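Local coordinates for protein putative aminopeptidase (Leishmania major, PDB 5NTH) that probably removes amino acids from the N-termini of peptides as an M17 leucyl aminopeptidase, and binds two manganese ions together with actinonin in its catalytic domain, at residues 443-448 with 454-459; 439-444 with 507-512; 115-120 with 148-153; 397-402 with 413-418; 230-235 with 327-332. All blocks are in the same frame, centred on the assembly; numbering follows the deposited sequence.

Interaction 1: residues 443-448 with 454-459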
# COMPACT_ATOMS: atom_id res chain seq x y z
N LYS A 443 37.41 -15.02 6.07
CA LYS A 443 38.55 -14.13 5.80
C LYS A 443 39.12 -14.29 4.40
O LYS A 443 39.47 -13.29 3.76
CB LYS A 443 39.69 -14.39 6.77
CG LYS A 443 39.57 -13.67 8.10
CD LYS A 443 40.56 -14.29 9.12
CE LYS A 443 40.29 -13.88 10.57
NZ LYS A 443 38.83 -13.81 10.86
N ASP A 444 39.24 -15.54 3.96
CA ASP A 444 39.84 -15.87 2.65
C ASP A 444 38.99 -15.44 1.45
O ASP A 444 39.51 -15.07 0.41
CB ASP A 444 40.10 -17.37 2.51
CG ASP A 444 41.33 -17.87 3.33
OD1 ASP A 444 42.16 -17.05 3.87
OD2 ASP A 444 41.43 -19.12 3.42
N MET A 445 37.69 -15.56 1.59
CA MET A 445 36.79 -15.11 0.58
C MET A 445 36.79 -13.58 0.55
O MET A 445 36.84 -13.01 -0.51
CB MET A 445 35.40 -15.68 0.81
CG MET A 445 34.47 -15.47 -0.35
SD MET A 445 34.91 -16.33 -1.88
CE MET A 445 34.50 -18.03 -1.55
N ILE A 446 36.81 -12.92 1.71
CA ILE A 446 36.89 -11.45 1.75
C ILE A 446 38.12 -10.99 0.98
O ILE A 446 38.05 -10.09 0.15
CB ILE A 446 36.89 -10.90 3.18
CG1 ILE A 446 35.59 -11.25 3.92
CG2 ILE A 446 37.06 -9.39 3.24
CD1 ILE A 446 34.33 -11.36 3.09
N SER A 447 39.23 -11.64 1.26
CA SER A 447 40.49 -11.33 0.60
C SER A 447 40.52 -11.61 -0.87
O SER A 447 41.21 -10.90 -1.59
CB SER A 447 41.62 -12.11 1.25
OG SER A 447 41.79 -11.61 2.56
N ALA A 448 39.85 -12.66 -1.33
CA ALA A 448 39.85 -12.92 -2.75
C ALA A 448 38.99 -11.85 -3.44
O ALA A 448 39.25 -11.45 -4.55
CB ALA A 448 39.34 -14.31 -3.04
N ASP A 454 35.83 -8.20 -7.07
CA ASP A 454 34.46 -8.71 -6.86
C ASP A 454 34.26 -8.72 -5.33
O ASP A 454 34.44 -9.74 -4.65
CB ASP A 454 34.30 -10.15 -7.38
CG ASP A 454 34.19 -10.26 -8.90
OD1 ASP A 454 34.30 -9.25 -9.63
OD2 ASP A 454 33.97 -11.39 -9.39
N LEU A 455 33.85 -7.58 -4.81
CA LEU A 455 33.84 -7.37 -3.38
C LEU A 455 32.84 -8.23 -2.58
O LEU A 455 31.91 -8.82 -3.11
CB LEU A 455 33.63 -5.89 -3.08
CG LEU A 455 34.53 -4.90 -3.82
CD1 LEU A 455 34.18 -3.47 -3.42
CD2 LEU A 455 35.98 -5.18 -3.55
N CYS A 456 33.08 -8.24 -1.27
CA CYS A 456 32.55 -9.21 -0.34
C CYS A 456 32.53 -8.62 1.02
O CYS A 456 33.38 -7.80 1.36
CB CYS A 456 33.50 -10.37 -0.22
SG CYS A 456 33.18 -11.63 -1.38
N TYR A 457 31.60 -9.11 1.84
CA TYR A 457 31.58 -8.70 3.23
C TYR A 457 30.83 -9.71 4.02
O TYR A 457 29.79 -10.15 3.57
CB TYR A 457 30.98 -7.32 3.39
CG TYR A 457 31.34 -6.75 4.70
CD1 TYR A 457 32.54 -6.09 4.88
CD2 TYR A 457 30.52 -6.93 5.81
CE1 TYR A 457 32.92 -5.59 6.13
CE2 TYR A 457 30.88 -6.45 7.07
CZ TYR A 457 32.08 -5.78 7.22
OH TYR A 457 32.42 -5.28 8.43
N PRO A 458 31.38 -10.11 5.19
CA PRO A 458 30.76 -11.08 6.08
C PRO A 458 29.36 -10.73 6.54
O PRO A 458 29.10 -9.61 6.87
CB PRO A 458 31.69 -11.07 7.30
CG PRO A 458 33.03 -10.71 6.75
CD PRO A 458 32.67 -9.67 5.74
N VAL A 459 28.47 -11.70 6.57
CA VAL A 459 27.23 -11.51 7.33
C VAL A 459 27.09 -12.53 8.46
O VAL A 459 27.59 -13.63 8.37
CB VAL A 459 25.95 -11.52 6.47
CG1 VAL A 459 25.88 -10.25 5.65
CG2 VAL A 459 25.85 -12.78 5.62
O HOH W 1 35.90 -7.51 0.27
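Ile446 and Cys456 carry most of this contact, with the Pro458 ring as third member. The helix segment 443-448 runs nearly antiparallel to the short strand 456-458, at an angle of 158° and an axis separation of 7.5 Å. Ile446 CD1 does most of the touching: it lies 3.6 Å from Cys456 CB and equally close to CD of Pro458. CG1 stands beside the backbone N and anti to the carbonyl carbon (chi1 -62°), and chi2, near -31° and off a staggered value, brings CD1 to the strand; CG1 itself is 3.8 Å from Pro458 CD. The isoleucine branch and the proline ring cross at about a right angle, the CD1 methyl and CG1 methylene meeting the CD and CG corner of the ring. Cys456 points at the helix, and its SG reaches Met445, the residue before Ile446, lying 4.0 Å from Met445 O and 4.2 Å from Met445 CG, a loose contact. Polar backbone at this border is linked through water: water 1 donates to Cys456 O at 2.8 Å and more weakly to Ile446 O at 3.4 Å. On another side of the helix Ser447 OG folds back onto Lys443 O, which also takes the Ser447 N-H from the opposite face of its plane. The pair belongs to the beta-alpha-beta unit of strand 432-436, helix 439-452 and strand 456-458. Val434 touches Cys456 from the neighbouring strand, Phe534 of helix 528-536 packs on Met445, and Tyr457 of the second subunit lies against Pro458.

Interaction 2: residues 439-444 with 507-512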
# COMPACT_ATOMS: atom_id res chain seq x y z
N ALA A 439 35.58 -19.38 10.10
CA ALA A 439 36.13 -18.02 10.15
C ALA A 439 37.31 -17.81 9.18
O ALA A 439 37.50 -16.70 8.65
CB ALA A 439 36.57 -17.69 11.58
N GLU A 440 38.09 -18.86 8.96
CA GLU A 440 39.25 -18.78 8.07
C GLU A 440 38.76 -18.70 6.61
O GLU A 440 39.26 -17.91 5.82
CB GLU A 440 40.23 -19.95 8.30
N ALA A 441 37.76 -19.50 6.26
CA ALA A 441 37.20 -19.44 4.92
C ALA A 441 36.46 -18.10 4.63
O ALA A 441 36.48 -17.61 3.53
CB ALA A 441 36.30 -20.65 4.67
N GLU A 442 35.84 -17.50 5.65
CA GLU A 442 35.28 -16.16 5.56
C GLU A 442 36.38 -15.13 5.23
O GLU A 442 36.29 -14.45 4.22
CB GLU A 442 34.61 -15.82 6.88
CG GLU A 442 33.92 -14.47 6.98
CD GLU A 442 33.26 -14.27 8.35
OE1 GLU A 442 32.28 -14.99 8.64
OE2 GLU A 442 33.71 -13.40 9.13
N LYS A 443 37.41 -15.02 6.07
CA LYS A 443 38.55 -14.13 5.80
C LYS A 443 39.12 -14.29 4.40
O LYS A 443 39.47 -13.29 3.76
CB LYS A 443 39.69 -14.39 6.77
CG LYS A 443 39.57 -13.67 8.10
CD LYS A 443 40.56 -14.29 9.12
CE LYS A 443 40.29 -13.88 10.57
NZ LYS A 443 38.83 -13.81 10.86
N ASP A 444 39.24 -15.54 3.96
CA ASP A 444 39.84 -15.87 2.65
C ASP A 444 38.99 -15.44 1.45
O ASP A 444 39.51 -15.07 0.41
CB ASP A 444 40.10 -17.37 2.51
CG ASP A 444 41.33 -17.87 3.33
OD1 ASP A 444 42.16 -17.05 3.87
OD2 ASP A 444 41.43 -19.12 3.42
N PRO A 507 34.44 -26.38 5.23
CA PRO A 507 33.68 -25.15 5.21
C PRO A 507 32.60 -25.05 4.13
O PRO A 507 32.77 -25.52 2.99
CB PRO A 507 34.74 -24.09 4.93
CG PRO A 507 36.02 -24.72 5.30
CD PRO A 507 35.83 -26.12 4.86
N PHE A 508 31.51 -24.39 4.51
CA PHE A 508 30.45 -24.01 3.59
C PHE A 508 30.48 -22.50 3.50
O PHE A 508 30.36 -21.82 4.54
CB PHE A 508 29.13 -24.48 4.17
CG PHE A 508 27.93 -23.96 3.46
CD1 PHE A 508 27.57 -24.47 2.23
CD2 PHE A 508 27.16 -22.96 4.03
CE1 PHE A 508 26.46 -24.00 1.57
CE2 PHE A 508 26.04 -22.49 3.38
CZ PHE A 508 25.69 -23.01 2.15
N VAL A 509 30.67 -21.99 2.28
CA VAL A 509 30.81 -20.55 2.03
C VAL A 509 29.74 -20.13 1.07
O VAL A 509 29.79 -20.49 -0.10
CB VAL A 509 32.14 -20.17 1.37
CG1 VAL A 509 32.29 -18.66 1.25
CG2 VAL A 509 33.28 -20.72 2.20
N HIS A 510 28.80 -19.35 1.60
CA HIS A 510 27.64 -18.90 0.86
C HIS A 510 27.82 -17.47 0.46
O HIS A 510 27.99 -16.63 1.33
CB HIS A 510 26.44 -19.02 1.74
CG HIS A 510 25.18 -18.50 1.14
ND1 HIS A 510 24.39 -19.25 0.30
CD2 HIS A 510 24.54 -17.32 1.30
CE1 HIS A 510 23.33 -18.55 -0.05
NE2 HIS A 510 23.39 -17.38 0.55
N VAL A 511 27.79 -17.20 -0.85
CA VAL A 511 27.93 -15.85 -1.36
C VAL A 511 26.62 -15.34 -1.95
O VAL A 511 26.13 -15.83 -2.97
CB VAL A 511 29.05 -15.73 -2.40
CG1 VAL A 511 29.27 -14.26 -2.76
CG2 VAL A 511 30.34 -16.31 -1.87
N ASP A 512 26.06 -14.35 -1.28
CA ASP A 512 24.80 -13.75 -1.71
C ASP A 512 25.06 -12.49 -2.51
O ASP A 512 25.33 -11.46 -1.96
CB ASP A 512 23.93 -13.43 -0.48
CG ASP A 512 22.52 -13.01 -0.84
OD1 ASP A 512 22.16 -12.95 -2.04
OD2 ASP A 512 21.77 -12.75 0.11
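Asp438 OD1 accepts the backbone N-H of Ala441 and, weakly, that of Glu440, and so holds the first turn of helix 439-452 where Ala441 meets Pro507 and Val509. The methyl of Ala441 points at segment 507-512 and is the only side-chain atom of 439-444 within 4.5 Å of it. Ala441 CB lies 3.8 Å from Pro507 CB, and slightly farther along the proline ring CG is 4.1 Å from the same methyl. Val509, two residues on and facing the same way, adds its CG2 at 3.9 Å from Ala441 CB. That branch stands beside the backbone N of Val509 while CG1 is anti to it (chi1 -175°), which turns CG2 to the alanine. The methyl thus sits against a proline ring and one valine branch. Farther out, Val509 also packs on Val434 of strand 432-436, and its backbone is hydrogen-bonded to Leu413 and Asp415 in strand 412-417; Glu442, one residue past Ala441, forms a salt bridge to Arg110 of the second subunit. The helix start therefore lies between the central sheet of the catalytic domain and the subunit interface. With so small a side chain between them, Ala441 CA and Pro507 CA stand 6.7 Å apart. The polar bonds lie at the margins, at Asp438 and Glu442, and what the three touching side chains contribute is dispersion and the burial of apolar surface.

Interaction 3: residues 115-120 with 148-153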
# COMPACT_ATOMS: atom_id res chain seq x y z
N TYR A 115 43.47 -1.50 -5.46
CA TYR A 115 43.73 -1.07 -6.84
C TYR A 115 42.60 -0.21 -7.41
O TYR A 115 42.76 0.33 -8.48
CB TYR A 115 43.91 -2.30 -7.73
CG TYR A 115 44.79 -3.38 -7.14
CD1 TYR A 115 46.02 -3.05 -6.53
CD2 TYR A 115 44.40 -4.71 -7.16
CE1 TYR A 115 46.83 -4.03 -5.97
CE2 TYR A 115 45.20 -5.70 -6.59
CZ TYR A 115 46.43 -5.36 -6.00
OH TYR A 115 47.22 -6.35 -5.44
N ARG A 116 41.47 -0.12 -6.71
CA ARG A 116 40.29 0.64 -7.13
C ARG A 116 39.77 0.23 -8.47
O ARG A 116 39.57 1.06 -9.33
CB ARG A 116 40.49 2.15 -7.05
CG ARG A 116 40.48 2.69 -5.61
CD ARG A 116 39.16 2.39 -4.91
NE ARG A 116 38.66 3.61 -4.29
CZ ARG A 116 37.54 4.24 -4.64
NH1 ARG A 116 36.73 3.76 -5.58
NH2 ARG A 116 37.22 5.37 -4.02
N ALA A 117 39.52 -1.06 -8.61
CA ALA A 117 38.91 -1.65 -9.81
C ALA A 117 37.53 -1.10 -10.16
O ALA A 117 37.09 -1.23 -11.30
CB ALA A 117 38.83 -3.15 -9.65
N ASP A 118 36.84 -0.52 -9.20
CA ASP A 118 35.56 0.12 -9.46
C ASP A 118 35.69 1.37 -10.32
O ASP A 118 34.94 1.57 -11.26
CB ASP A 118 34.78 0.45 -8.15
CG ASP A 118 35.66 0.99 -7.03
OD1 ASP A 118 36.78 1.47 -7.28
OD2 ASP A 118 35.23 0.90 -5.86
N SER A 119 36.64 2.22 -9.96
CA SER A 119 36.89 3.42 -10.72
C SER A 119 37.45 3.11 -12.11
O SER A 119 37.14 3.80 -13.07
CB SER A 119 37.83 4.31 -9.92
OG SER A 119 37.19 4.67 -8.70
N MET A 120 38.24 2.06 -12.20
CA MET A 120 38.78 1.60 -13.48
C MET A 120 37.66 1.23 -14.41
O MET A 120 37.66 1.63 -15.56
CB MET A 120 39.68 0.37 -13.31
CG MET A 120 41.02 0.64 -12.65
SD MET A 120 42.15 -0.79 -12.68
CE MET A 120 43.59 0.02 -11.96
N GLU A 148 46.97 -7.54 -11.71
CA GLU A 148 46.56 -8.07 -13.02
C GLU A 148 45.15 -8.65 -13.10
O GLU A 148 44.43 -8.36 -14.06
CB GLU A 148 47.56 -9.10 -13.55
CG GLU A 148 48.94 -8.54 -13.87
CD GLU A 148 49.91 -8.57 -12.69
OE1 GLU A 148 49.86 -9.51 -11.84
OE2 GLU A 148 50.74 -7.64 -12.62
N THR A 149 44.74 -9.46 -12.13
CA THR A 149 43.40 -10.09 -12.24
C THR A 149 42.28 -9.06 -12.03
O THR A 149 41.27 -9.12 -12.71
CB THR A 149 43.23 -11.31 -11.32
OG1 THR A 149 43.44 -10.92 -9.98
CG2 THR A 149 44.24 -12.39 -11.67
N ALA A 150 42.46 -8.12 -11.12
CA ALA A 150 41.52 -7.03 -10.91
C ALA A 150 41.39 -6.12 -12.14
O ALA A 150 40.29 -5.73 -12.53
CB ALA A 150 41.93 -6.22 -9.70
N VAL A 151 42.51 -5.81 -12.76
CA VAL A 151 42.50 -5.13 -14.03
C VAL A 151 41.82 -5.98 -15.10
O VAL A 151 40.95 -5.49 -15.81
CB VAL A 151 43.92 -4.74 -14.49
CG1 VAL A 151 43.90 -4.02 -15.85
CG2 VAL A 151 44.56 -3.81 -13.47
N ALA A 152 42.18 -7.24 -15.27
CA ALA A 152 41.53 -7.98 -16.34
C ALA A 152 40.00 -7.97 -16.16
O ALA A 152 39.25 -7.70 -17.13
CB ALA A 152 42.06 -9.39 -16.43
N ASN A 153 39.56 -8.24 -14.92
CA ASN A 153 38.16 -8.14 -14.53
C ASN A 153 37.55 -6.75 -14.76
O ASN A 153 36.55 -6.65 -15.44
CB ASN A 153 38.00 -8.56 -13.06
CG ASN A 153 36.52 -8.65 -12.60
OD1 ASN A 153 35.61 -8.78 -13.40
ND2 ASN A 153 36.30 -8.61 -11.30
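Tyr115, Ala117 and Met120 pack on Ala150 and Val151, joining the start of helix 117-127 to helix 148-156 in the macro-like N-terminal domain. Ala150 CB lies at the edge of the tyrosine ring, near its plane, 3.9 Å from Tyr115 CD2. Ala117 CB sits 4.1 Å from Ala150 O, and the two methyls are farther apart, Ala117 CB to Ala150 CB 4.4 Å. Farther along, the extended chain of Met120 crosses Val151 obliquely and sets its SD 3.9 Å from Val151 CG2, the branch standing beside the valine's backbone N. In the next shell Val151 rests on Val183 and Met185 of strand 181-185, so its helix is seated on the domain's sheet. Tyr115 OH is hydrogen-bonded to Gln451 NE2 of the catalytic domain, and Asn153 ND2 to Ser452 O, tying the two domains together beside this packing. The first turn of helix 117-127 is steadied by Asp118 OD1, whose two donors come from the same face of its carboxylate: Arg116 NH1 forms a salt bridge at 2.9 Å, with Asp118 OD1 in the guanidinium plane but met from above its own carboxylate plane, and Ser119 N a bent hydrogen bond at 2.8 Å (134°).

Interaction 4: residues 397-402 with 413-418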
# COMPACT_ATOMS: atom_id res chain seq x y z
N ASP A 397 18.74 -28.70 -2.77
CA ASP A 397 18.97 -29.96 -3.48
C ASP A 397 20.35 -29.92 -4.18
O ASP A 397 20.99 -30.95 -4.37
CB ASP A 397 17.84 -30.28 -4.48
CG ASP A 397 16.60 -30.90 -3.81
OD1 ASP A 397 16.69 -31.46 -2.71
OD2 ASP A 397 15.52 -30.87 -4.39
N GLY A 398 20.80 -28.74 -4.56
CA GLY A 398 22.07 -28.61 -5.24
C GLY A 398 23.25 -28.98 -4.37
O GLY A 398 24.15 -29.72 -4.79
N VAL A 399 23.26 -28.45 -3.16
CA VAL A 399 24.37 -28.69 -2.29
C VAL A 399 24.36 -30.15 -1.83
O VAL A 399 25.43 -30.76 -1.74
CB VAL A 399 24.45 -27.69 -1.14
CG1 VAL A 399 24.63 -26.29 -1.70
CG2 VAL A 399 23.23 -27.78 -0.20
N TYR A 400 23.18 -30.73 -1.61
CA TYR A 400 23.12 -32.15 -1.26
C TYR A 400 23.70 -33.00 -2.39
O TYR A 400 24.55 -33.83 -2.16
CB TYR A 400 21.72 -32.62 -0.88
CG TYR A 400 21.79 -34.04 -0.40
CD1 TYR A 400 22.11 -34.33 0.94
CD2 TYR A 400 21.68 -35.10 -1.30
CE1 TYR A 400 22.24 -35.66 1.37
CE2 TYR A 400 21.81 -36.43 -0.89
CZ TYR A 400 22.09 -36.71 0.45
OH TYR A 400 22.24 -38.01 0.83
N TYR A 401 23.25 -32.79 -3.60
CA TYR A 401 23.88 -33.47 -4.74
C TYR A 401 25.41 -33.39 -4.73
O TYR A 401 26.09 -34.37 -4.97
CB TYR A 401 23.43 -32.92 -6.08
CG TYR A 401 24.10 -33.68 -7.20
CD1 TYR A 401 23.55 -34.86 -7.65
CD2 TYR A 401 25.33 -33.28 -7.75
CE1 TYR A 401 24.16 -35.62 -8.64
CE2 TYR A 401 25.96 -34.03 -8.74
CZ TYR A 401 25.35 -35.21 -9.19
OH TYR A 401 25.91 -36.02 -10.16
N ALA A 402 25.92 -32.19 -4.52
CA ALA A 402 27.35 -31.94 -4.67
C ALA A 402 28.12 -32.53 -3.51
O ALA A 402 29.26 -32.96 -3.70
CB ALA A 402 27.61 -30.46 -4.76
N LEU A 413 32.74 -26.23 0.04
CA LEU A 413 31.58 -25.96 -0.79
C LEU A 413 31.32 -24.47 -0.90
O LEU A 413 31.10 -23.79 0.10
CB LEU A 413 30.35 -26.65 -0.25
CG LEU A 413 29.32 -26.67 -1.38
CD1 LEU A 413 28.73 -28.05 -1.53
CD2 LEU A 413 28.27 -25.58 -1.19
N ILE A 414 31.32 -23.99 -2.15
CA ILE A 414 31.04 -22.60 -2.45
C ILE A 414 29.66 -22.47 -3.06
O ILE A 414 29.42 -22.95 -4.16
CB ILE A 414 32.03 -22.00 -3.45
CG1 ILE A 414 33.45 -22.23 -2.96
CG2 ILE A 414 31.73 -20.52 -3.62
CD1 ILE A 414 34.49 -21.67 -3.90
N ASP A 415 28.79 -21.75 -2.34
CA ASP A 415 27.41 -21.54 -2.75
C ASP A 415 27.28 -20.11 -3.22
O ASP A 415 27.65 -19.17 -2.51
CB ASP A 415 26.47 -21.82 -1.55
CG ASP A 415 25.01 -22.03 -1.96
OD1 ASP A 415 24.74 -22.89 -2.82
OD2 ASP A 415 24.12 -21.36 -1.38
N MET A 416 26.78 -19.93 -4.43
CA MET A 416 26.68 -18.58 -4.98
C MET A 416 25.33 -18.38 -5.59
O MET A 416 24.90 -19.18 -6.41
CB MET A 416 27.77 -18.31 -6.02
CG MET A 416 27.83 -16.85 -6.44
SD MET A 416 29.04 -16.56 -7.73
CE MET A 416 30.57 -16.64 -6.82
N ALA A 417 24.69 -17.28 -5.20
CA ALA A 417 23.29 -17.06 -5.51
C ALA A 417 22.90 -15.59 -5.40
O ALA A 417 23.40 -14.89 -4.52
CB ALA A 417 22.46 -17.88 -4.56
N THR A 418 22.05 -15.12 -6.32
CA THR A 418 21.35 -13.82 -6.20
C THR A 418 20.16 -14.08 -5.28
O THR A 418 19.05 -14.34 -5.74
CB THR A 418 20.83 -13.29 -7.56
OG1 THR A 418 20.10 -14.33 -8.21
CG2 THR A 418 21.97 -12.89 -8.47
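In the catalytic domain, helix 391-404 packs on a face of the central mixed sheet, and Val399 and Ala402 meet Leu413 and Asp415 of strand 412-417. The helix carries Gly391 and Arg392 of the bicarbonate site at its N-terminal end, and the strand leads into Leu419 and Thr420 of the actinonin pocket, so the contact lies between elements that serve the active site. The axes of the short segments run nearly antiparallel, at 158°, and stand 10.2 Å apart, a distance spanned by side chains alone. Val399 CG1 is the central atom. It stands anti to the carbonyl carbon (chi1 -62°) and sits 3.7 Å from Leu413 CD2 and 3.6 Å from Asp415 OD1. Both partners cross the valine at about a right angle; its CG1 methyl meets one hydrocarbon branch and one carboxylate oxygen. The other oxygen, Asp415 OD2, is hydrogen-bonded to His510 ND1 of the adjacent strand 508-512, which gives the buried carboxylate a polar partner. Val296 of strand 291-300 also packs on Val399 and Asp415. The Asp415 side chain is about 7 Å from that of manganese ligand Lys298 and about 12 Å from a bound manganese ion, hence outside the metal shell. Thr418 OG1, beyond the strand's end, is hydrogen-bonded to OD1 of Asp321, another metal ligand, as a second-shell partner. One turn along the helix, the Ala402 methyl adds a looser touch, its CB 4.2 Å from Leu413 CD1.

Interaction 5: residues 230-235 with 327-332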
# COMPACT_ATOMS: atom_id res chain seq x y z
N VAL A 230 16.54 -25.21 -20.84
CA VAL A 230 16.96 -26.19 -21.85
C VAL A 230 18.14 -25.65 -22.65
O VAL A 230 19.02 -26.40 -23.06
CB VAL A 230 15.80 -26.60 -22.77
CG1 VAL A 230 16.28 -27.43 -23.95
CG2 VAL A 230 14.81 -27.44 -21.97
N VAL A 231 18.14 -24.34 -22.85
CA VAL A 231 19.17 -23.73 -23.66
C VAL A 231 20.42 -23.65 -22.81
O VAL A 231 21.47 -24.11 -23.24
CB VAL A 231 18.75 -22.33 -24.16
CG1 VAL A 231 19.95 -21.57 -24.76
CG2 VAL A 231 17.66 -22.46 -25.20
N TYR A 232 20.28 -23.07 -21.62
CA TYR A 232 21.36 -23.02 -20.63
C TYR A 232 22.00 -24.40 -20.47
O TYR A 232 23.21 -24.50 -20.38
CB TYR A 232 20.81 -22.57 -19.29
CG TYR A 232 21.79 -21.94 -18.34
CD1 TYR A 232 23.17 -22.09 -18.48
CD2 TYR A 232 21.32 -21.20 -17.26
CE1 TYR A 232 24.04 -21.50 -17.59
CE2 TYR A 232 22.18 -20.60 -16.36
CZ TYR A 232 23.54 -20.75 -16.52
OH TYR A 232 24.42 -20.14 -15.60
N ALA A 233 21.19 -25.46 -20.48
CA ALA A 233 21.75 -26.83 -20.40
C ALA A 233 22.51 -27.30 -21.65
O ALA A 233 23.53 -27.99 -21.57
CB ALA A 233 20.64 -27.82 -20.11
N GLU A 234 21.99 -26.95 -22.82
CA GLU A 234 22.68 -27.29 -24.05
C GLU A 234 24.08 -26.61 -24.11
O GLU A 234 25.05 -27.18 -24.65
CB GLU A 234 21.81 -26.87 -25.22
CG GLU A 234 22.22 -27.46 -26.55
CD GLU A 234 21.39 -26.87 -27.66
OE1 GLU A 234 20.15 -27.08 -27.67
OE2 GLU A 234 21.99 -26.16 -28.50
N ILE A 235 24.17 -25.41 -23.54
CA ILE A 235 25.38 -24.63 -23.53
C ILE A 235 26.37 -25.34 -22.64
O ILE A 235 27.51 -25.60 -23.04
CB ILE A 235 25.14 -23.17 -23.06
CG1 ILE A 235 24.50 -22.34 -24.18
CG2 ILE A 235 26.44 -22.48 -22.70
CD1 ILE A 235 24.04 -20.95 -23.78
N GLY A 327 28.19 -17.01 -12.63
CA GLY A 327 29.45 -16.73 -11.95
C GLY A 327 30.29 -17.99 -11.73
O GLY A 327 31.40 -18.09 -12.26
N VAL A 328 29.73 -18.97 -11.00
CA VAL A 328 30.44 -20.24 -10.77
C VAL A 328 30.61 -21.10 -12.04
O VAL A 328 31.59 -21.79 -12.14
CB VAL A 328 29.81 -21.12 -9.66
CG1 VAL A 328 29.69 -20.36 -8.35
CG2 VAL A 328 28.46 -21.68 -10.09
N PHE A 329 29.66 -21.10 -12.96
CA PHE A 329 29.82 -21.86 -14.21
C PHE A 329 31.02 -21.33 -14.99
O PHE A 329 31.86 -22.11 -15.42
CB PHE A 329 28.60 -21.71 -15.08
CG PHE A 329 28.72 -22.35 -16.45
CD1 PHE A 329 28.95 -23.71 -16.58
CD2 PHE A 329 28.51 -21.60 -17.62
CE1 PHE A 329 29.00 -24.29 -17.85
CE2 PHE A 329 28.57 -22.18 -18.89
CZ PHE A 329 28.81 -23.53 -19.00
N CYS A 330 31.07 -20.02 -15.20
CA CYS A 330 32.14 -19.42 -15.97
C CYS A 330 33.48 -19.42 -15.20
O CYS A 330 34.52 -19.47 -15.82
CB CYS A 330 31.80 -18.00 -16.39
SG CYS A 330 30.39 -17.84 -17.48
N ALA A 331 33.45 -19.33 -13.87
CA ALA A 331 34.66 -19.60 -13.07
C ALA A 331 35.18 -21.01 -13.30
O ALA A 331 36.38 -21.20 -13.55
CB ALA A 331 34.42 -19.37 -11.61
N PHE A 332 34.31 -22.01 -13.23
CA PHE A 332 34.73 -23.39 -13.61
C PHE A 332 35.51 -23.45 -14.94
O PHE A 332 36.55 -24.10 -15.03
CB PHE A 332 33.53 -24.32 -13.68
CG PHE A 332 33.84 -25.72 -14.12
CD1 PHE A 332 34.29 -26.66 -13.22
CD2 PHE A 332 33.58 -26.11 -15.42
CE1 PHE A 332 34.52 -27.97 -13.62
CE2 PHE A 332 33.79 -27.41 -15.83
CZ PHE A 332 34.29 -28.34 -14.93
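The ring of Tyr232 presents its edge to Phe329: CD2 of the phenylalanine lies near the tyrosine ring plane, 4.5 Å from Tyr232 CE1. The two ring planes are turned about 78° to one another, and from the side of Phe329 the approach is oblique. Ile235 comes to the same ring, also obliquely, through its CG2 branch, 4.4 Å from Phe329 CE2. One phenylalanine side chain thus meets two residues three positions apart on helix 229-243. With CG anti to the backbone N (chi1 175°), Phe329 extends from helix 323-341 across a wide interval, for the nearest backbones are Tyr232 and Phe329 at 10.7 Å between their CA atoms. Other parts of the catalytic domain complete the packing: Leu279 of strand 275-282 touches Phe329, and Leu358 of strand 349-361 touches Tyr232. Ile235 lies against Tyr21 and Cys25 of helix 12-26. The polar end of Tyr232 has its partner on the opposing helix, where its OH is hydrogen-bonded to Ser325 OG, four residues before Phe329. The tyrosine side chain is about 9 Å from that of Lys298 and about 10 Å from that of Asp321, both manganese ligands, so it lies near the metal site but is not a ligand. The chemistry is that of loose dispersion contacts between large buried side chains, with the hydroxyl bond giving the tyrosine a directional tie to helix 323-341, which carries Phe329.

Overall arrangement
Interactions 1 and 2 share Lys443 and Asp444 on helix 439-452, with centres 8 Å apart; Met445 CE packs 3.6 Å from Val509 CG1. Interaction 2 continues into interaction 4 through neighbouring strands 508-512 and 412-417, where Val511 N lies 2.6 Å from Asp415 O, a probable hydrogen bond. Interaction 4 touches interaction 5, Met416 CB being 3.7 Å from Val328 CG1. Interactions 4 and 5 are those nearer the active site, the side chains of Asp415 and Tyr232 being about 12 and 13 Å from a bound manganese ion. Interaction 3 belongs to the N-terminal domain but meets interaction 1 where Asn153 ND2 approaches Asp454 OD1 at 2.7 Å, a probable hydrogen bond between domains.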